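Local atomic coordinates of 3,4-dihydroxy-2-butanone 4-phosphate synthase (Candida albicans, PDB entry 1TKS), a protein that catalyses the conversion of D-ribulose 5-phosphate to formate and 3,4-dihydroxy-2-butanone 4-phosphate, a step of riboflavin biosynthesis. Residues E19-M24 / K191-N196; T90-E95 / A107-S112; Y53-V58 / I164-R169. One frame throughout, in Å; residues are numbered along the deposited sequence.

Interaction 1. Residues E19-M24 / K191-N196; sequences EFLIVM and KIININ
Ile22 is gripped by strand 191-194 through both its backbone N and its backbone O: its N donates to Lys191 O at 2.9 Å, nearly straight at 174°, and its O accepts from Ile193 N, which lies close to the line of the C=O bond. Met24 repeats the pattern, N to Ile193 O and O from Ile195 N, the last bond more bent. The side chains sort onto two faces. On one, Ile22 and Ile192 lie side by side and point the same way, CD1 of Ile22 resting 3.8 Å from CG1 of Ile192, while Met24 CG touches Ile192 CG2. On the other, Ile193 CG1 stands between its own N and carbonyl carbon (chi1 58°), which places it 3.9 Å from Val23 CG2; CD1 continues to Leu21 CD1. Near the N-terminal end of the pair, a water joins Phe20 O, Lys191 N and Glu19 OE2, and two more waters bridge the Glu19 carboxylate to Lys191 NZ, with Glu19 OE2 and Lys191 NZ themselves 5.1 Å apart. Farther out, helix 178-188 packs on the Ile22 and Met24 face and helix 8-16 on the Leu21 and Ile193 face. Asn194 is the N-cap of helix 195-203, its OD1 accepting from Gln197 N. With axes 27° apart, this is a parallel strand pair at the margin of a mixed four-stranded sheet, layered between helices as in an alpha/beta fold.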
ATOM      1  N   GLU B  19     -12.788  -0.929  17.814  1.00 10.52           N
ATOM      2  CA  GLU B  19     -11.945   0.253  17.800  1.00 12.21           C
ATOM      3  C   GLU B  19     -10.536  -0.116  17.392  1.00 11.41           C
ATOM      4  O   GLU B  19     -10.129  -1.279  17.459  1.00 10.07           O
ATOM      5  CB  GLU B  19     -11.872   0.906  19.182  1.00 13.23           C
ATOM      6  CG  GLU B  19     -13.200   1.241  19.810  1.00 14.33           C
ATOM      7  CD  GLU B  19     -13.040   2.009  21.105  1.00 17.02           C
ATOM      8  OE1 GLU B  19     -13.936   1.907  21.968  1.00 19.37           O
ATOM      9  OE2 GLU B  19     -12.022   2.722  21.257  1.00 14.00           O
ATOM     10  N   PHE B  20      -9.802   0.900  16.967  1.00 11.54           N
ATOM     11  CA  PHE B  20      -8.412   0.747  16.589  1.00 10.92           C
ATOM     12  C   PHE B  20      -7.616   0.869  17.879  1.00 10.37           C
ATOM     13  O   PHE B  20      -8.109   1.386  18.886  1.00 11.68           O
ATOM     14  CB  PHE B  20      -7.966   1.892  15.681  1.00 11.51           C
ATOM     15  CG  PHE B  20      -8.250   1.683  14.230  1.00  8.94           C
ATOM     16  CD1 PHE B  20      -9.228   2.428  13.580  1.00 10.26           C
ATOM     17  CD2 PHE B  20      -7.507   0.765  13.497  1.00  8.06           C
ATOM     18  CE1 PHE B  20      -9.453   2.264  12.212  1.00  7.26           C
ATOM     19  CE2 PHE B  20      -7.727   0.597  12.133  1.00  9.68           C
ATOM     20  CZ  PHE B  20      -8.703   1.347  11.490  1.00  7.76           C
ATOM     21  N   LEU B  21      -6.389   0.379  17.834  1.00 10.08           N
ATOM     22  CA  LEU B  21      -5.460   0.500  18.941  1.00  8.93           C
ATOM     23  C   LEU B  21      -4.152   0.911  18.284  1.00  7.76           C
ATOM     24  O   LEU B  21      -3.824   0.438  17.197  1.00  8.06           O
ATOM     25  CB  LEU B  21      -5.267  -0.828  19.680  1.00 11.26           C
ATOM     26  CG  LEU B  21      -6.378  -1.264  20.631  1.00  9.24           C
ATOM     27  CD1 LEU B  21      -6.027  -2.619  21.236  1.00 11.12           C
ATOM     28  CD2 LEU B  21      -6.556  -0.228  21.732  1.00 11.51           C
ATOM     29  N   ILE B  22      -3.436   1.834  18.915  1.00  7.13           N
ATOM     30  CA  ILE B  22      -2.139   2.254  18.414  1.00  8.48           C
ATOM     31  C   ILE B  22      -1.204   1.320  19.163  1.00  9.47           C
ATOM     32  O   ILE B  22      -1.263   1.227  20.389  1.00  9.84           O
ATOM     33  CB  ILE B  22      -1.832   3.716  18.773  1.00  8.80           C
ATOM     34  CG1 ILE B  22      -2.806   4.635  18.037  1.00 10.46           C
ATOM     35  CG2 ILE B  22      -0.390   4.058  18.395  1.00  9.65           C
ATOM     36  CD1 ILE B  22      -2.801   6.076  18.525  1.00 12.42           C
ATOM     37  N   VAL B  23      -0.360   0.613  18.423  1.00 10.05           N
ATOM     38  CA  VAL B  23       0.547  -0.348  19.028  1.00  9.45           C
ATOM     39  C   VAL B  23       2.024  -0.033  18.793  1.00  8.07           C
ATOM     40  O   VAL B  23       2.451   0.131  17.654  1.00  9.11           O
ATOM     41  CB  VAL B  23       0.231  -1.766  18.488  1.00  9.79           C
ATOM     42  CG1 VAL B  23       1.161  -2.786  19.099  1.00 10.16           C
ATOM     43  CG2 VAL B  23      -1.223  -2.123  18.797  1.00 11.85           C
ATOM     44  N   MET B  24       2.789   0.057  19.882  1.00  7.95           N
ATOM     45  CA  MET B  24       4.232   0.323  19.830  1.00  8.46           C
ATOM     46  C   MET B  24       4.906  -0.967  20.297  1.00  9.52           C
ATOM     47  O   MET B  24       4.252  -1.830  20.887  1.00  8.54           O
ATOM     48  CB  MET B  24       4.639   1.427  20.811  1.00  8.03           C
ATOM     49  CG  MET B  24       3.653   2.524  21.035  1.00  9.24           C
ATOM     50  SD  MET B  24       3.272   3.435  19.510  1.00  8.96           S
ATOM     51  CE  MET B  24       4.648   4.491  19.389  1.00 12.70           C
ATOM     52  N   LYS B 191      -6.899   4.418  21.948  1.00  9.65           N
ATOM     53  CA  LYS B 191      -6.048   3.935  23.029  1.00  9.32           C
ATOM     54  C   LYS B 191      -4.720   3.418  22.491  1.00  8.68           C
ATOM     55  O   LYS B 191      -4.644   2.916  21.369  1.00 10.11           O
ATOM     56  CB  LYS B 191      -6.770   2.825  23.798  1.00 10.57           C
ATOM     57  CG  LYS B 191      -7.924   3.321  24.668  1.00 10.53           C
ATOM     58  CD  LYS B 191      -8.847   2.172  25.052  1.00 12.03           C
ATOM     59  CE  LYS B 191      -9.748   2.537  26.224  1.00 12.86           C
ATOM     60  NZ  LYS B 191     -10.503   3.801  25.995  1.00 13.52           N
ATOM     61  N   ILE B 192      -3.678   3.529  23.309  1.00  9.51           N
ATOM     62  CA  ILE B 192      -2.336   3.107  22.919  1.00  9.11           C
ATOM     63  C   ILE B 192      -1.798   2.032  23.854  1.00  9.99           C
ATOM     64  O   ILE B 192      -1.964   2.121  25.068  1.00 10.56           O
ATOM     65  CB  ILE B 192      -1.359   4.306  22.959  1.00 10.41           C
ATOM     66  CG1 ILE B 192      -1.931   5.468  22.145  1.00 11.00           C
ATOM     67  CG2 ILE B 192       0.013   3.888  22.433  1.00 11.63           C
ATOM     68  CD1 ILE B 192      -1.150   6.751  22.298  1.00 13.45           C
ATOM     69  N   ILE B 193      -1.165   1.012  23.285  1.00  9.16           N
ATOM     70  CA  ILE B 193      -0.573  -0.066  24.076  1.00  8.62           C
ATOM     71  C   ILE B 193       0.775  -0.420  23.455  1.00  8.69           C
ATOM     72  O   ILE B 193       1.128   0.096  22.395  1.00  8.61           O
ATOM     73  CB  ILE B 193      -1.438  -1.362  24.060  1.00  8.16           C
ATOM     74  CG1 ILE B 193      -1.643  -1.845  22.620  1.00  8.73           C
ATOM     75  CG2 ILE B 193      -2.783  -1.114  24.729  1.00  7.51           C
ATOM     76  CD1 ILE B 193      -2.137  -3.277  22.518  1.00 11.68           C
ATOM     77  N   ASN B 194       1.539  -1.279  24.118  1.00  8.19           N
ATOM     78  CA  ASN B 194       2.800  -1.720  23.546  1.00  8.70           C
ATOM     79  C   ASN B 194       2.906  -3.232  23.713  1.00  9.66           C
ATOM     80  O   ASN B 194       2.268  -3.815  24.593  1.00  8.75           O
ATOM     81  CB  ASN B 194       4.003  -0.953  24.141  1.00 10.19           C
ATOM     82  CG  ASN B 194       4.225  -1.215  25.617  1.00  9.85           C
ATOM     83  OD1 ASN B 194       4.742  -2.262  26.003  1.00 10.89           O
ATOM     84  ND2 ASN B 194       3.846  -0.252  26.454  1.00  9.38           N
ATOM     85  N   ILE B 195       3.679  -3.867  22.837  1.00  9.70           N
ATOM     86  CA  ILE B 195       3.824  -5.319  22.853  1.00 11.09           C
ATOM     87  C   ILE B 195       4.426  -5.872  24.129  1.00 12.25           C
ATOM     88  O   ILE B 195       4.009  -6.923  24.604  1.00 11.38           O
ATOM     89  CB  ILE B 195       4.646  -5.798  21.644  1.00 10.77           C
ATOM     90  CG1 ILE B 195       3.891  -5.450  20.358  1.00 11.60           C
ATOM     91  CG2 ILE B 195       4.900  -7.300  21.739  1.00 11.58           C
ATOM     92  CD1 ILE B 195       4.654  -5.749  19.082  1.00 10.97           C
ATOM     93  N   ASN B 196       5.413  -5.175  24.679  1.00 13.20           N
ATOM     94  CA  ASN B 196       6.033  -5.620  25.917  1.00 13.91           C
ATOM     95  C   ASN B 196       4.949  -5.716  26.980  1.00 14.18           C
ATOM     96  O   ASN B 196       4.881  -6.675  27.750  1.00 12.65           O
ATOM     97  CB  ASN B 196       7.099  -4.621  26.360  1.00 18.56           C
ATOM     98  CG  ASN B 196       8.496  -5.161  26.199  1.00 23.68           C
ATOM     99  OD1 ASN B 196       8.964  -5.391  25.084  1.00 27.06           O
ATOM    100  ND2 ASN B 196       9.172  -5.379  27.318  1.00 27.75           N
TER
HETATM  101  O   HOH W   1      -8.997   2.630  21.168  1.00  9.80           O
HETATM  102  O   HOH W   2     -11.291   4.567  23.359  1.00 19.43           O
HETATM  103  O   HOH W   3     -12.680   2.098  25.008  1.00 21.57           O

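Interaction 2. Residues T90-E95 / A107-S112; sequences TCDFAE and ALTTRS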
ATOM      1  N   THR B  90      -0.736 -11.798  -2.471  1.00  9.49           N
ATOM      2  CA  THR B  90      -1.810 -10.847  -2.202  1.00  9.33           C
ATOM      3  C   THR B  90      -3.140 -11.384  -2.711  1.00  8.23           C
ATOM      4  O   THR B  90      -3.169 -12.325  -3.501  1.00  9.22           O
ATOM      5  CB  THR B  90      -1.528  -9.495  -2.860  1.00  9.31           C
ATOM      6  OG1 THR B  90      -1.330  -9.681  -4.265  1.00 10.69           O
ATOM      7  CG2 THR B  90      -0.282  -8.866  -2.253  1.00 11.37           C
ATOM      8  N   CYS B  91      -4.241 -10.773  -2.279  1.00  9.26           N
ATOM      9  CA  CYS B  91      -5.556 -11.239  -2.691  1.00  8.66           C
ATOM     10  C   CYS B  91      -6.666 -10.199  -2.554  1.00  7.60           C
ATOM     11  O   CYS B  91      -6.528  -9.196  -1.848  1.00  8.18           O
ATOM     12  CB  CYS B  91      -5.944 -12.469  -1.865  1.00  7.88           C
ATOM     13  SG  CYS B  91      -6.254 -12.076  -0.111  1.00 11.10           S
ATOM     14  N   ASP B  92      -7.763 -10.471  -3.256  1.00  9.09           N
ATOM     15  CA  ASP B  92      -8.979  -9.657  -3.256  1.00  8.66           C
ATOM     16  C   ASP B  92     -10.139 -10.640  -3.139  1.00  9.42           C
ATOM     17  O   ASP B  92     -10.116 -11.706  -3.757  1.00 10.02           O
ATOM     18  CB  ASP B  92      -9.163  -8.917  -4.586  1.00  9.53           C
ATOM     19  CG  ASP B  92      -8.272  -7.702  -4.724  1.00 10.55           C
ATOM     20  OD1 ASP B  92      -7.974  -7.346  -5.878  1.00 11.76           O
ATOM     21  OD2 ASP B  92      -7.893  -7.106  -3.699  1.00  9.56           O
ATOM     22  N   PHE B  93     -11.147 -10.291  -2.351  1.00  9.12           N
ATOM     23  CA  PHE B  93     -12.321 -11.148  -2.235  1.00  9.87           C
ATOM     24  C   PHE B  93     -13.045 -10.900  -3.555  1.00 10.51           C
ATOM     25  O   PHE B  93     -13.307  -9.752  -3.914  1.00 11.77           O
ATOM     26  CB  PHE B  93     -13.201 -10.704  -1.071  1.00 10.62           C
ATOM     27  CG  PHE B  93     -14.335 -11.639  -0.773  1.00 12.25           C
ATOM     28  CD1 PHE B  93     -14.085 -12.934  -0.333  1.00 11.47           C
ATOM     29  CD2 PHE B  93     -15.653 -11.218  -0.908  1.00 13.09           C
ATOM     30  CE1 PHE B  93     -15.133 -13.798  -0.024  1.00 13.65           C
ATOM     31  CE2 PHE B  93     -16.713 -12.076  -0.601  1.00 13.17           C
ATOM     32  CZ  PHE B  93     -16.448 -13.367  -0.158  1.00 11.96           C
ATOM     33  N   ALA B  94     -13.362 -11.970  -4.274  1.00 11.33           N
ATOM     34  CA  ALA B  94     -14.012 -11.863  -5.576  1.00 13.40           C
ATOM     35  C   ALA B  94     -15.379 -11.185  -5.599  1.00 14.07           C
ATOM     36  O   ALA B  94     -15.541 -10.122  -6.197  1.00 14.86           O
ATOM     37  CB  ALA B  94     -14.119 -13.245  -6.206  1.00 14.63           C
ATOM     38  N   GLU B  95     -16.362 -11.797  -4.949  1.00 14.57           N
ATOM     39  CA  GLU B  95     -17.713 -11.250  -4.952  1.00 14.28           C
ATOM     40  C   GLU B  95     -17.909 -10.003  -4.101  1.00 13.83           C
ATOM     41  O   GLU B  95     -17.738 -10.021  -2.881  1.00 14.85           O
ATOM     42  CB  GLU B  95     -18.712 -12.336  -4.544  1.00 16.41           C
ATOM     43  CG  GLU B  95     -20.164 -11.884  -4.486  1.00 18.22           C
ATOM     44  CD  GLU B  95     -21.121 -13.039  -4.258  1.00 22.53           C
ATOM     45  OE1 GLU B  95     -21.464 -13.730  -5.238  1.00 22.91           O
ATOM     46  OE2 GLU B  95     -21.517 -13.262  -3.096  1.00 25.19           O
ATOM     47  N   ALA B 107     -11.731  -3.334   2.679  1.00  7.52           N
ATOM     48  CA  ALA B 107     -12.386  -3.663   3.939  1.00  7.49           C
ATOM     49  C   ALA B 107     -13.127  -4.992   3.794  1.00  8.00           C
ATOM     50  O   ALA B 107     -13.076  -5.837   4.688  1.00  8.98           O
ATOM     51  CB  ALA B 107     -13.359  -2.555   4.332  1.00  8.58           C
ATOM     52  N   LEU B 108     -13.810  -5.174   2.665  1.00  8.61           N
ATOM     53  CA  LEU B 108     -14.555  -6.406   2.409  1.00  8.68           C
ATOM     54  C   LEU B 108     -13.610  -7.597   2.361  1.00  8.29           C
ATOM     55  O   LEU B 108     -13.898  -8.650   2.928  1.00  9.04           O
ATOM     56  CB  LEU B 108     -15.334  -6.303   1.088  1.00  9.00           C
ATOM     57  CG  LEU B 108     -16.079  -7.536   0.554  1.00 10.59           C
ATOM     58  CD1 LEU B 108     -17.031  -8.080   1.615  1.00 10.93           C
ATOM     59  CD2 LEU B 108     -16.859  -7.161  -0.710  1.00 10.91           C
ATOM     60  N   THR B 109     -12.479  -7.434   1.687  1.00  7.58           N
ATOM     61  CA  THR B 109     -11.513  -8.516   1.594  1.00  7.41           C
ATOM     62  C   THR B 109     -10.975  -8.862   2.980  1.00  7.29           C
ATOM     63  O   THR B 109     -10.832 -10.036   3.326  1.00  8.43           O
ATOM     64  CB  THR B 109     -10.346  -8.135   0.667  1.00  9.44           C
ATOM     65  OG1 THR B 109     -10.838  -7.996  -0.671  1.00  9.44           O
ATOM     66  CG2 THR B 109      -9.259  -9.200   0.696  1.00 10.60           C
ATOM     67  N   THR B 110     -10.684  -7.837   3.776  1.00  8.59           N
ATOM     68  CA  THR B 110     -10.163  -8.051   5.117  1.00  7.80           C
ATOM     69  C   THR B 110     -11.157  -8.817   5.994  1.00  8.96           C
ATOM     70  O   THR B 110     -10.778  -9.764   6.686  1.00  8.92           O
ATOM     71  CB  THR B 110      -9.794  -6.707   5.777  1.00  7.25           C
ATOM     72  OG1 THR B 110      -8.777  -6.069   4.993  1.00  7.05           O
ATOM     73  CG2 THR B 110      -9.271  -6.925   7.186  1.00  7.44           C
ATOM     74  N   ARG B 111     -12.427  -8.422   5.962  1.00  9.77           N
ATOM     75  CA  ARG B 111     -13.439  -9.101   6.764  1.00 10.11           C
ATOM     76  C   ARG B 111     -13.590 -10.542   6.275  1.00 10.15           C
ATOM     77  O   ARG B 111     -13.789 -11.464   7.072  1.00 10.92           O
ATOM     78  CB  ARG B 111     -14.788  -8.376   6.670  1.00  8.66           C
ATOM     79  CG  ARG B 111     -14.802  -6.953   7.239  1.00  9.61           C
ATOM     80  CD  ARG B 111     -16.230  -6.445   7.441  1.00  8.75           C
ATOM     81  NE  ARG B 111     -17.011  -6.473   6.204  1.00  8.83           N
ATOM     82  CZ  ARG B 111     -16.971  -5.533   5.263  1.00  8.26           C
ATOM     83  NH1 ARG B 111     -16.188  -4.468   5.408  1.00  8.58           N
ATOM     84  NH2 ARG B 111     -17.705  -5.665   4.165  1.00  8.96           N
ATOM     85  N   SER B 112     -13.485 -10.728   4.964  1.00  8.70           N
ATOM     86  CA  SER B 112     -13.617 -12.051   4.369  1.00  9.62           C
ATOM     87  C   SER B 112     -12.481 -12.979   4.786  1.00  9.67           C
ATOM     88  O   SER B 112     -12.684 -14.185   4.948  1.00  9.96           O
ATOM     89  CB  SER B 112     -13.682 -11.932   2.846  1.00  9.53           C
ATOM     90  OG  SER B 112     -14.822 -11.181   2.455  1.00 10.68           O
TER
HETATM   91  O   HOH W   4      -9.508  -5.930  -1.770  1.00  9.39           O
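Phe93 CG stands anti to its backbone N (chi1 -173°), which sets CG beside Ser112 OG, while Thr109 OG1 lies anti to its carbonyl carbon, where it meets Phe93 N. That N donates to Thr109 OG1 at 2.9 Å and 170°, a nearly straight bond from strand 91-93 to a helix side chain. Thr109 OG1 is also hydrogen-bonded to Asp105 O one turn back and lies 2.7 Å from a water that in turn lies beside Asp92 OD2; the main partner of Asp92 OD2 is His128 N. Thr109 CG2 turns instead to Cys91 O, 3.7 Å away. Ser112 OG sits 3.2 Å above the plane of the Phe93 ring, over its centre, and Ser112 CB makes a CH-pi contact over the face, 3.8 Å from the ring centroid. The hydroxyl donates not to the ring but to Leu108 O, at 2.7 Å; Ser112 N reaches that oxygen from the opposite face of its carbonyl plane. The serine proton is thus spent within the helix, and the ring receives the oxygen and CB by packing. Leu108 crosses the phenylalanine obliquely, its CG 4.0 Å from Phe93 CD2, and its CD2 touches Glu95 O. The axes of strand 91-93 and of helix segment 107-112 approach to 7.0 Å at 92°. Phe123 of the antiparallel partner strand 123-124 meets the Phe93 ring edge-to-face and also touches Ser112, while Ile129 of strand 129-134 packs on Thr109 and Thr110 of the helix.

Interaction 3. Residues Y53-V58 / I164-R169; sequences YSSGYV and ICELVR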
ATOM      1  N   TYR B  53      -4.428   7.943   7.245  1.00  8.61           N
ATOM      2  CA  TYR B  53      -3.358   8.299   8.169  1.00  8.93           C
ATOM      3  C   TYR B  53      -2.179   7.341   8.215  1.00  8.14           C
ATOM      4  O   TYR B  53      -1.337   7.433   9.106  1.00  7.30           O
ATOM      5  CB  TYR B  53      -3.949   8.461   9.573  1.00  9.94           C
ATOM      6  CG  TYR B  53      -4.975   9.568   9.660  1.00  9.25           C
ATOM      7  CD1 TYR B  53      -6.336   9.290   9.821  1.00 10.98           C
ATOM      8  CD2 TYR B  53      -4.585  10.900   9.549  1.00 11.23           C
ATOM      9  CE1 TYR B  53      -7.281  10.324   9.869  1.00 11.51           C
ATOM     10  CE2 TYR B  53      -5.514  11.930   9.594  1.00 11.44           C
ATOM     11  CZ  TYR B  53      -6.856  11.640   9.753  1.00 12.50           C
ATOM     12  OH  TYR B  53      -7.766  12.677   9.795  1.00 15.47           O
ATOM     13  N   SER B  54      -2.102   6.439   7.245  1.00  8.90           N
ATOM     14  CA  SER B  54      -1.022   5.461   7.224  1.00  8.66           C
ATOM     15  C   SER B  54      -0.286   5.397   5.898  1.00  8.88           C
ATOM     16  O   SER B  54      -0.563   6.167   4.979  1.00  8.42           O
ATOM     17  CB  SER B  54      -1.578   4.075   7.534  1.00  8.38           C
ATOM     18  OG  SER B  54      -2.234   3.560   6.387  1.00  8.97           O
ATOM     19  N   SER B  55       0.644   4.451   5.810  1.00  7.83           N
ATOM     20  CA  SER B  55       1.433   4.245   4.602  1.00  7.92           C
ATOM     21  C   SER B  55       0.582   3.689   3.476  1.00  7.49           C
ATOM     22  O   SER B  55       1.000   3.713   2.324  1.00  6.73           O
ATOM     23  CB  SER B  55       2.568   3.255   4.868  1.00  8.35           C
ATOM     24  OG  SER B  55       2.063   1.922   4.858  1.00  7.99           O
ATOM     25  N   GLY B  56      -0.592   3.164   3.816  1.00  7.75           N
ATOM     26  CA  GLY B  56      -1.466   2.601   2.804  1.00  7.59           C
ATOM     27  C   GLY B  56      -1.132   1.173   2.411  1.00  8.98           C
ATOM     28  O   GLY B  56      -1.903   0.532   1.701  1.00  9.38           O
ATOM     29  N   TYR B  57       0.020   0.675   2.856  1.00  8.74           N
ATOM     30  CA  TYR B  57       0.438  -0.700   2.569  1.00  7.98           C
ATOM     31  C   TYR B  57      -0.281  -1.528   3.633  1.00  8.04           C
ATOM     32  O   TYR B  57       0.333  -2.022   4.576  1.00  8.24           O
ATOM     33  CB  TYR B  57       1.963  -0.822   2.726  1.00  9.22           C
ATOM     34  CG  TYR B  57       2.610  -1.898   1.878  1.00  9.12           C
ATOM     35  CD1 TYR B  57       2.539  -1.845   0.489  1.00 11.29           C
ATOM     36  CD2 TYR B  57       3.312  -2.953   2.462  1.00 10.33           C
ATOM     37  CE1 TYR B  57       3.152  -2.813  -0.303  1.00 10.10           C
ATOM     38  CE2 TYR B  57       3.931  -3.930   1.675  1.00 10.71           C
ATOM     39  CZ  TYR B  57       3.846  -3.851   0.297  1.00 12.04           C
ATOM     40  OH  TYR B  57       4.457  -4.797  -0.498  1.00 14.23           O
ATOM     41  N   VAL B  58      -1.594  -1.669   3.468  1.00  7.08           N
ATOM     42  CA  VAL B  58      -2.430  -2.370   4.439  1.00  8.41           C
ATOM     43  C   VAL B  58      -2.281  -3.884   4.438  1.00  7.70           C
ATOM     44  O   VAL B  58      -2.490  -4.548   3.418  1.00  8.27           O
ATOM     45  CB  VAL B  58      -3.919  -1.990   4.241  1.00  8.03           C
ATOM     46  CG1 VAL B  58      -4.788  -2.707   5.258  1.00  8.80           C
ATOM     47  CG2 VAL B  58      -4.086  -0.477   4.397  1.00  9.15           C
ATOM     48  N   ILE B 164      -3.498  -4.177   9.905  1.00  7.57           N
ATOM     49  CA  ILE B 164      -2.555  -3.184  10.415  1.00  8.98           C
ATOM     50  C   ILE B 164      -1.919  -2.306   9.339  1.00  8.64           C
ATOM     51  O   ILE B 164      -1.926  -2.640   8.154  1.00  7.18           O
ATOM     52  CB  ILE B 164      -1.390  -3.877  11.193  1.00 10.63           C
ATOM     53  CG1 ILE B 164      -0.467  -4.628  10.224  1.00 13.65           C
ATOM     54  CG2 ILE B 164      -1.949  -4.876  12.203  1.00 14.02           C
ATOM     55  CD1 ILE B 164       0.787  -5.215  10.893  1.00 17.89           C
ATOM     56  N   CYS B 165      -1.369  -1.173   9.771  1.00  8.56           N
ATOM     57  CA  CYS B 165      -0.668  -0.261   8.872  1.00  8.35           C
ATOM     58  C   CYS B 165       0.024   0.813   9.700  1.00  9.63           C
ATOM     59  O   CYS B 165      -0.469   1.200  10.757  1.00  8.19           O
ATOM     60  CB  CYS B 165      -1.625   0.368   7.858  1.00  8.74           C
ATOM     61  SG  CYS B 165      -0.756   0.851   6.319  1.00  9.77           S
ATOM     62  N   GLU B 166       1.162   1.287   9.198  1.00  8.62           N
ATOM     63  CA  GLU B 166       1.991   2.286   9.876  1.00  9.16           C
ATOM     64  C   GLU B 166       1.470   3.718   9.851  1.00  9.30           C
ATOM     65  O   GLU B 166       1.158   4.248   8.787  1.00  9.06           O
ATOM     66  CB  GLU B 166       3.401   2.301   9.270  1.00 10.35           C
ATOM     67  CG  GLU B 166       4.102   0.956   9.169  1.00 11.92           C
ATOM     68  CD  GLU B 166       3.725   0.173   7.922  1.00 13.27           C
ATOM     69  OE1 GLU B 166       4.385  -0.849   7.648  1.00 14.73           O
ATOM     70  OE2 GLU B 166       2.775   0.572   7.217  1.00  9.20           O
ATOM     71  N   LEU B 167       1.397   4.351  11.019  1.00  9.37           N
ATOM     72  CA  LEU B 167       0.948   5.740  11.088  1.00  9.53           C
ATOM     73  C   LEU B 167       2.013   6.652  10.482  1.00  9.82           C
ATOM     74  O   LEU B 167       3.202   6.493  10.755  1.00  8.47           O
ATOM     75  CB  LEU B 167       0.698   6.147  12.542  1.00  9.24           C
ATOM     76  CG  LEU B 167      -0.657   5.743  13.125  1.00  9.92           C
ATOM     77  CD1 LEU B 167      -0.600   5.822  14.637  1.00 11.53           C
ATOM     78  CD2 LEU B 167      -1.752   6.645  12.571  1.00 10.05           C
ATOM     79  N   VAL B 168       1.584   7.602   9.658  1.00  9.08           N
ATOM     80  CA  VAL B 168       2.517   8.537   9.031  1.00 10.67           C
ATOM     81  C   VAL B 168       2.052   9.978   9.214  1.00 10.24           C
ATOM     82  O   VAL B 168       0.851  10.274   9.179  1.00 10.44           O
ATOM     83  CB  VAL B 168       2.695   8.259   7.511  1.00 10.82           C
ATOM     84  CG1 VAL B 168       3.188   6.835   7.291  1.00  9.89           C
ATOM     85  CG2 VAL B 168       1.393   8.501   6.767  1.00 12.68           C
ATOM     86  N   ARG B 169       3.017  10.869   9.417  1.00 10.86           N
ATOM     87  CA  ARG B 169       2.746  12.293   9.614  1.00 11.30           C
ATOM     88  C   ARG B 169       2.313  12.952   8.314  1.00 11.52           C
ATOM     89  O   ARG B 169       2.887  12.696   7.257  1.00 11.57           O
ATOM     90  CB  ARG B 169       4.001  13.004  10.125  1.00 12.06           C
ATOM     91  CG  ARG B 169       4.425  12.633  11.537  1.00 13.52           C
ATOM     92  CD  ARG B 169       5.908  12.915  11.740  1.00 14.57           C
ATOM     93  NE  ARG B 169       6.285  14.271  11.345  1.00 15.91           N
ATOM     94  CZ  ARG B 169       5.961  15.369  12.022  1.00 17.25           C
ATOM     95  NH1 ARG B 169       6.342  16.561  11.581  1.00 17.70           N
ATOM     96  NH2 ARG B 169       5.257  15.277  13.140  1.00 18.13           N
TER
HETATM   97  O   HOH W   5       2.875  -2.250   5.727  1.00 18.39           O
HETATM   98  O   HOH W   6       0.925  -2.654   7.448  1.00 48.14           O
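Tyr53 and Ser55 bond on either side of a single backbone bridge between Ser54 and Leu167 (CA to CA 4.3 Å): Val168 N donates to Tyr53 O, and Ser55 N gives Glu166 O a weak, bent bond (134°). Two side chains reach inward from the 164-169 side. Cys165 SG, anti to its backbone N (chi1 -154°), enters the curve of the 53-58 loop, 3.1 Å from Ser54 OG and 3.4 Å from Ser55 OG, with Val58 CG2 packed against the sulphur. Glu166 bends at chi2, and OE2 accepts from Ser55 OG at 2.8 Å, on the syn side but 34° out of the carboxylate plane. The loop is shaped by two successive ST turns: Ser54 OG accepts from Gly56 N and Ser55 OG from Tyr57 N, after which Tyr57 centres an inverse gamma turn. Each hydroxyl therefore organises its own turn while facing the other segment, and Ser54 OG is also hydrogen-bonded to Leu50 O in helix 44-52. This loop links that helix to strand 59-63. One water sits 2.8 Å from both Tyr57 O and Glu166 OE1, and a second lies between Tyr57 O and Ile164 O. Beyond the bridge, Val168 CG2 lies against Ser54 O at 3.5 Å, and Leu167 CD2 meets Tyr53 CB. The Glu166 side chain also touches Asp34, which probably binds D-ribulose 5-phosphate. Arg106 of the second subunit donates to Ser55 O, and Ile101 of that subunit packs on Ser55 and Glu166, placing the loop at the dimer interface.

Overall arrangement
Interactions 1 and 3 reach the same mixed sheet at its two outermost strands within the chain, 191-194 and 162-166, with strands 21-24 and 34-38 between. Their centres are about 14 Å apart, and Ile22 CG2 packs on Leu167 CD1 at 4.2 Å. Along the chain, 90-95 and 107-112 fall between 53-58 and 164-169, which in turn fall between 19-24 and 191-196. Interaction 2 lies apart, its centre about 25 Å from that of interaction 1, on the other side of the chain's centre, and about 19 Å from that of interaction 3. Interactions 1 and 3 come close to Asp34, which probably binds substrate, and His145, which probably binds substrate and magnesium; interaction 2 is remote from these sites.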